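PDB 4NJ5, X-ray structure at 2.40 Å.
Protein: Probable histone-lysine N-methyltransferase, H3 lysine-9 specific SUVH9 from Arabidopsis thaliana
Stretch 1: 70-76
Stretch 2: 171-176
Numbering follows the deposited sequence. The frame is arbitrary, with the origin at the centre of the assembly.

Stretch 1 70-76: RIVGSIP
Stretch 2 171-176: GIEVRV

Residues 70-76 and 171-176 lie about a hundred positions apart in one chain and meet over a small contact that buries 312 Å² in total, most of it on Arg175 (95 Å²), Gly73 (59 Å²) and Glu173 (49 Å²). The first stretch has no regular secondary structure, and the second becomes a strand that includes residues 174-176. Both advance the same general way, though obliquely. Their closest register places the CA of Gly73 5.0 Å from the CA of Glu173. No direct backbone-to-backbone hydrogen bond joins them; an arginine side chain and three waters span the gap instead.

Arg175 (phi/psi -73/135) is the principal link. Its CA-to-CB bond points toward the first stretch, and the chain runs out with chi1 -64° (m), chi2 -176° (t), chi3 -66° (m) and chi4 -87°. This brings NH1 between two backbone carbonyls: Arg175 NH1 donates to Gly73 O at 2.7 Å (N-H...O angle 164°) and to Ile71 O at 3.1 Å (175°). Two nearly linear bonds use both hydrogens of NH1, and both acceptors lie at the guanidinium edge, near its plane, as such geometry requires. Arginine suits this place because its planar head can serve several acceptors at once from a long stem. NH2 donates to water 1 (2.9 Å from Arg175 NH2), which in turn donates to Ile71 O at 2.9 Å, so that Ile71 O accepts from both NH1 and the water. NE and NH2 are also bonded elsewhere in the structure.

The two accepting carbonyls belong to Ile71 (-93/119; chi1 -65°, m; chi2 -171°, t) and Gly73 (90/-145), separated by extended Val72 (-105/141). Ile75 (-93/120; chi1 -55° and chi2 -61°, both m) starts sideways, but its end comes nearer, laying CD1 over one face of the guanidinium, 3.4 Å from Arg175 NH1. An aliphatic group can cover that face without competing for the hydrogen bonds made at the edge.

Glycine at 73 is called for by its backbone angles alone, since a CB would be jammed against the preceding carbonyl oxygen. It would also lie 2.5 Å from Glu173 OE1. Without one, Gly73 CA sits 3.7 Å from Glu173 OE1. Gly73 N donates to water 2 at 2.6 Å, and the same water donates to Glu173 O at 2.7 Å, joining the two backbones where they come closest.

The CA-to-CB bond of Glu173 (-62/121) points toward the first stretch, with chi1 -80° (m), chi2 176° (t) and chi3 -41°. Its carboxylate reaches the next amide through solvent: Ser74 N donates to water 3 at 2.9 Å, and water 3 makes a weak bond to Glu173 OE1 at 3.3 Å. The CA-to-CB bond of Ser74 (-66/142; chi1 -49°, m) points away.

Beside this polar centre is a loose apolar contact, Val72 CG2 to Ile172 CG2 at 4.4 Å. Val72 has an off-well chi1 of -9°; Ile172 (-73/130) is m at both chi1 (-67°) and chi2 (-54°).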

ATOM      1  N   ARG A  70       7.629 -24.891  -8.224  1.00 41.15           N
ATOM      2  CA  ARG A  70       7.651 -26.179  -7.529  1.00 47.15           C
ATOM      3  C   ARG A  70       7.105 -26.113  -6.101  1.00 47.42           C
ATOM      4  O   ARG A  70       7.073 -27.119  -5.394  1.00 48.40           O
ATOM      5  CB  ARG A  70       9.062 -26.776  -7.533  1.00 49.93           C
ATOM      6  CG  ARG A  70       9.593 -27.090  -8.929  1.00 54.27           C
ATOM      7  CD  ARG A  70      10.984 -27.711  -8.878  1.00 64.41           C
ATOM      8  NE  ARG A  70      11.547 -27.894 -10.215  1.00 71.03           N
ATOM      9  CZ  ARG A  70      12.728 -27.422 -10.605  1.00 74.44           C
ATOM     10  NH1 ARG A  70      13.488 -26.739  -9.760  1.00 73.49           N
ATOM     11  NH2 ARG A  70      13.153 -27.639 -11.843  1.00 77.42           N
ATOM     12  N   ILE A  71       6.667 -24.930  -5.686  1.00 44.75           N
ATOM     13  CA  ILE A  71       6.117 -24.755  -4.348  1.00 39.69           C
ATOM     14  C   ILE A  71       4.603 -24.923  -4.333  1.00 33.98           C
ATOM     15  O   ILE A  71       3.882 -24.175  -4.992  1.00 33.15           O
ATOM     16  CB  ILE A  71       6.475 -23.375  -3.766  1.00 38.17           C
ATOM     17  CG1 ILE A  71       7.986 -23.268  -3.553  1.00 34.67           C
ATOM     18  CG2 ILE A  71       5.728 -23.137  -2.460  1.00 40.16           C
ATOM     19  CD1 ILE A  71       8.409 -22.040  -2.784  1.00 31.19           C
ATOM     20  N   VAL A  72       4.126 -25.910  -3.586  1.00 32.47           N
ATOM     21  CA  VAL A  72       2.693 -26.083  -3.390  1.00 34.75           C
ATOM     22  C   VAL A  72       2.318 -25.609  -1.989  1.00 37.86           C
ATOM     23  O   VAL A  72       3.068 -25.815  -1.031  1.00 42.34           O
ATOM     24  CB  VAL A  72       2.227 -27.549  -3.657  1.00 36.06           C
ATOM     25  CG1 VAL A  72       3.354 -28.365  -4.270  1.00 32.22           C
ATOM     26  CG2 VAL A  72       1.698 -28.212  -2.390  1.00 35.53           C
ATOM     27  N   GLY A  73       1.172 -24.947  -1.876  1.00 33.87           N
ATOM     28  CA  GLY A  73       0.744 -24.401  -0.602  1.00 35.21           C
ATOM     29  C   GLY A  73       1.245 -22.986  -0.407  1.00 34.66           C
ATOM     30  O   GLY A  73       1.355 -22.227  -1.363  1.00 38.11           O
ATOM     31  N   SER A  74       1.565 -22.632   0.832  1.00 31.48           N
ATOM     32  CA  SER A  74       1.944 -21.263   1.159  1.00 30.68           C
ATOM     33  C   SER A  74       3.262 -20.836   0.508  1.00 28.73           C
ATOM     34  O   SER A  74       4.194 -21.628   0.393  1.00 29.43           O
ATOM     35  CB  SER A  74       2.030 -21.086   2.678  1.00 29.69           C
ATOM     36  OG  SER A  74       0.874 -21.602   3.317  1.00 31.53           O
ATOM     37  N   ILE A  75       3.321 -19.581   0.070  1.00 25.02           N
ATOM     38  CA  ILE A  75       4.572 -18.984  -0.373  1.00 24.98           C
ATOM     39  C   ILE A  75       5.195 -18.272   0.828  1.00 27.88           C
ATOM     40  O   ILE A  75       4.581 -17.368   1.400  1.00 29.87           O
ATOM     41  CB  ILE A  75       4.354 -17.976  -1.524  1.00 23.29           C
ATOM     42  CG1 ILE A  75       3.605 -18.635  -2.687  1.00 24.61           C
ATOM     43  CG2 ILE A  75       5.681 -17.402  -2.001  1.00 23.49           C
ATOM     44  CD1 ILE A  75       4.333 -19.820  -3.319  1.00 25.18           C
ATOM     45  N   PRO A  76       6.408 -18.690   1.226  1.00 27.27           N
ATOM     46  CA  PRO A  76       7.053 -18.127   2.416  1.00 28.28           C
ATOM     47  C   PRO A  76       7.234 -16.622   2.293  1.00 28.71           C
ATOM     48  O   PRO A  76       7.754 -16.148   1.282  1.00 26.11           O
ATOM     49  CB  PRO A  76       8.414 -18.830   2.441  1.00 38.31           C
ATOM     50  CG  PRO A  76       8.188 -20.107   1.700  1.00 38.28           C
ATOM     51  CD  PRO A  76       7.221 -19.752   0.612  1.00 35.27           C
ATOM     52  N   GLY A 171      -5.218 -34.338  -3.117  1.00 34.64           N
ATOM     53  CA  GLY A 171      -5.440 -33.490  -1.959  1.00 35.04           C
ATOM     54  C   GLY A 171      -4.505 -32.298  -1.883  1.00 33.24           C
ATOM     55  O   GLY A 171      -4.062 -31.911  -0.801  1.00 32.53           O
ATOM     56  N   ILE A 172      -4.217 -31.707  -3.037  1.00 35.36           N
ATOM     57  CA  ILE A 172      -3.254 -30.613  -3.127  1.00 35.95           C
ATOM     58  C   ILE A 172      -3.770 -29.299  -2.551  1.00 35.01           C
ATOM     59  O   ILE A 172      -4.869 -28.849  -2.878  1.00 40.35           O
ATOM     60  CB  ILE A 172      -2.802 -30.383  -4.586  1.00 38.18           C
ATOM     61  CG1 ILE A 172      -2.000 -31.589  -5.083  1.00 39.60           C
ATOM     62  CG2 ILE A 172      -1.991 -29.099  -4.713  1.00 35.97           C
ATOM     63  CD1 ILE A 172      -0.832 -31.960  -4.195  1.00 36.92           C
ATOM     64  N   GLU A 173      -2.968 -28.694  -1.681  1.00 28.44           N
ATOM     65  CA  GLU A 173      -3.230 -27.344  -1.214  1.00 31.19           C
ATOM     66  C   GLU A 173      -3.180 -26.387  -2.395  1.00 33.39           C
ATOM     67  O   GLU A 173      -2.156 -26.281  -3.070  1.00 38.21           O
ATOM     68  CB  GLU A 173      -2.171 -26.920  -0.203  1.00 46.00           C
ATOM     69  CG  GLU A 173      -2.375 -27.446   1.197  1.00 56.09           C
ATOM     70  CD  GLU A 173      -1.234 -27.069   2.128  1.00 65.28           C
ATOM     71  OE1 GLU A 173      -0.062 -27.132   1.698  1.00 67.80           O
ATOM     72  OE2 GLU A 173      -1.505 -26.698   3.290  1.00 67.43           O
ATOM     73  N   VAL A 174      -4.280 -25.683  -2.634  1.00 23.87           N
ATOM     74  CA  VAL A 174      -4.359 -24.734  -3.739  1.00 22.06           C
ATOM     75  C   VAL A 174      -4.457 -23.295  -3.234  1.00 21.39           C
ATOM     76  O   VAL A 174      -5.320 -22.974  -2.421  1.00 21.62           O
ATOM     77  CB  VAL A 174      -5.566 -25.041  -4.641  1.00 26.10           C
ATOM     78  CG1 VAL A 174      -5.741 -23.960  -5.692  1.00 22.39           C
ATOM     79  CG2 VAL A 174      -5.416 -26.415  -5.287  1.00 27.27           C
ATOM     80  N   ARG A 175      -3.569 -22.431  -3.716  1.00 20.75           N
ATOM     81  CA  ARG A 175      -3.648 -21.011  -3.391  1.00 25.26           C
ATOM     82  C   ARG A 175      -4.808 -20.353  -4.134  1.00 21.71           C
ATOM     83  O   ARG A 175      -5.013 -20.591  -5.325  1.00 20.57           O
ATOM     84  CB  ARG A 175      -2.334 -20.296  -3.723  1.00 24.00           C
ATOM     85  CG  ARG A 175      -1.144 -20.773  -2.899  1.00 23.55           C
ATOM     86  CD  ARG A 175       0.111 -19.962  -3.193  1.00 25.07           C
ATOM     87  NE  ARG A 175       0.595 -20.155  -4.558  1.00 28.60           N
ATOM     88  CZ  ARG A 175       1.419 -21.131  -4.932  1.00 31.95           C
ATOM     89  NH1 ARG A 175       1.852 -22.017  -4.044  1.00 26.54           N
ATOM     90  NH2 ARG A 175       1.809 -21.225  -6.196  1.00 35.52           N
ATOM     91  N   VAL A 176      -5.577 -19.544  -3.417  1.00 18.74           N
ATOM     92  CA  VAL A 176      -6.649 -18.770  -4.025  1.00 18.79           C
ATOM     93  C   VAL A 176      -6.331 -17.283  -3.945  1.00 23.21           C
ATOM     94  O   VAL A 176      -6.109 -16.744  -2.859  1.00 25.20           O
ATOM     95  CB  VAL A 176      -7.998 -19.026  -3.331  1.00 18.40           C
ATOM     96  CG1 VAL A 176      -9.020 -17.975  -3.751  1.00 17.80           C
ATOM     97  CG2 VAL A 176      -8.495 -20.426  -3.647  1.00 19.51           C
TER
HETATM   98  O   HOH W   1       3.543 -23.045  -7.616  1.00 33.21           O
HETATM   99  O   HOH W   2      -0.128 -24.883  -4.100  1.00 22.39           O
HETATM  100  O   HOH W   3       1.756 -24.633   2.921  1.00 25.63           O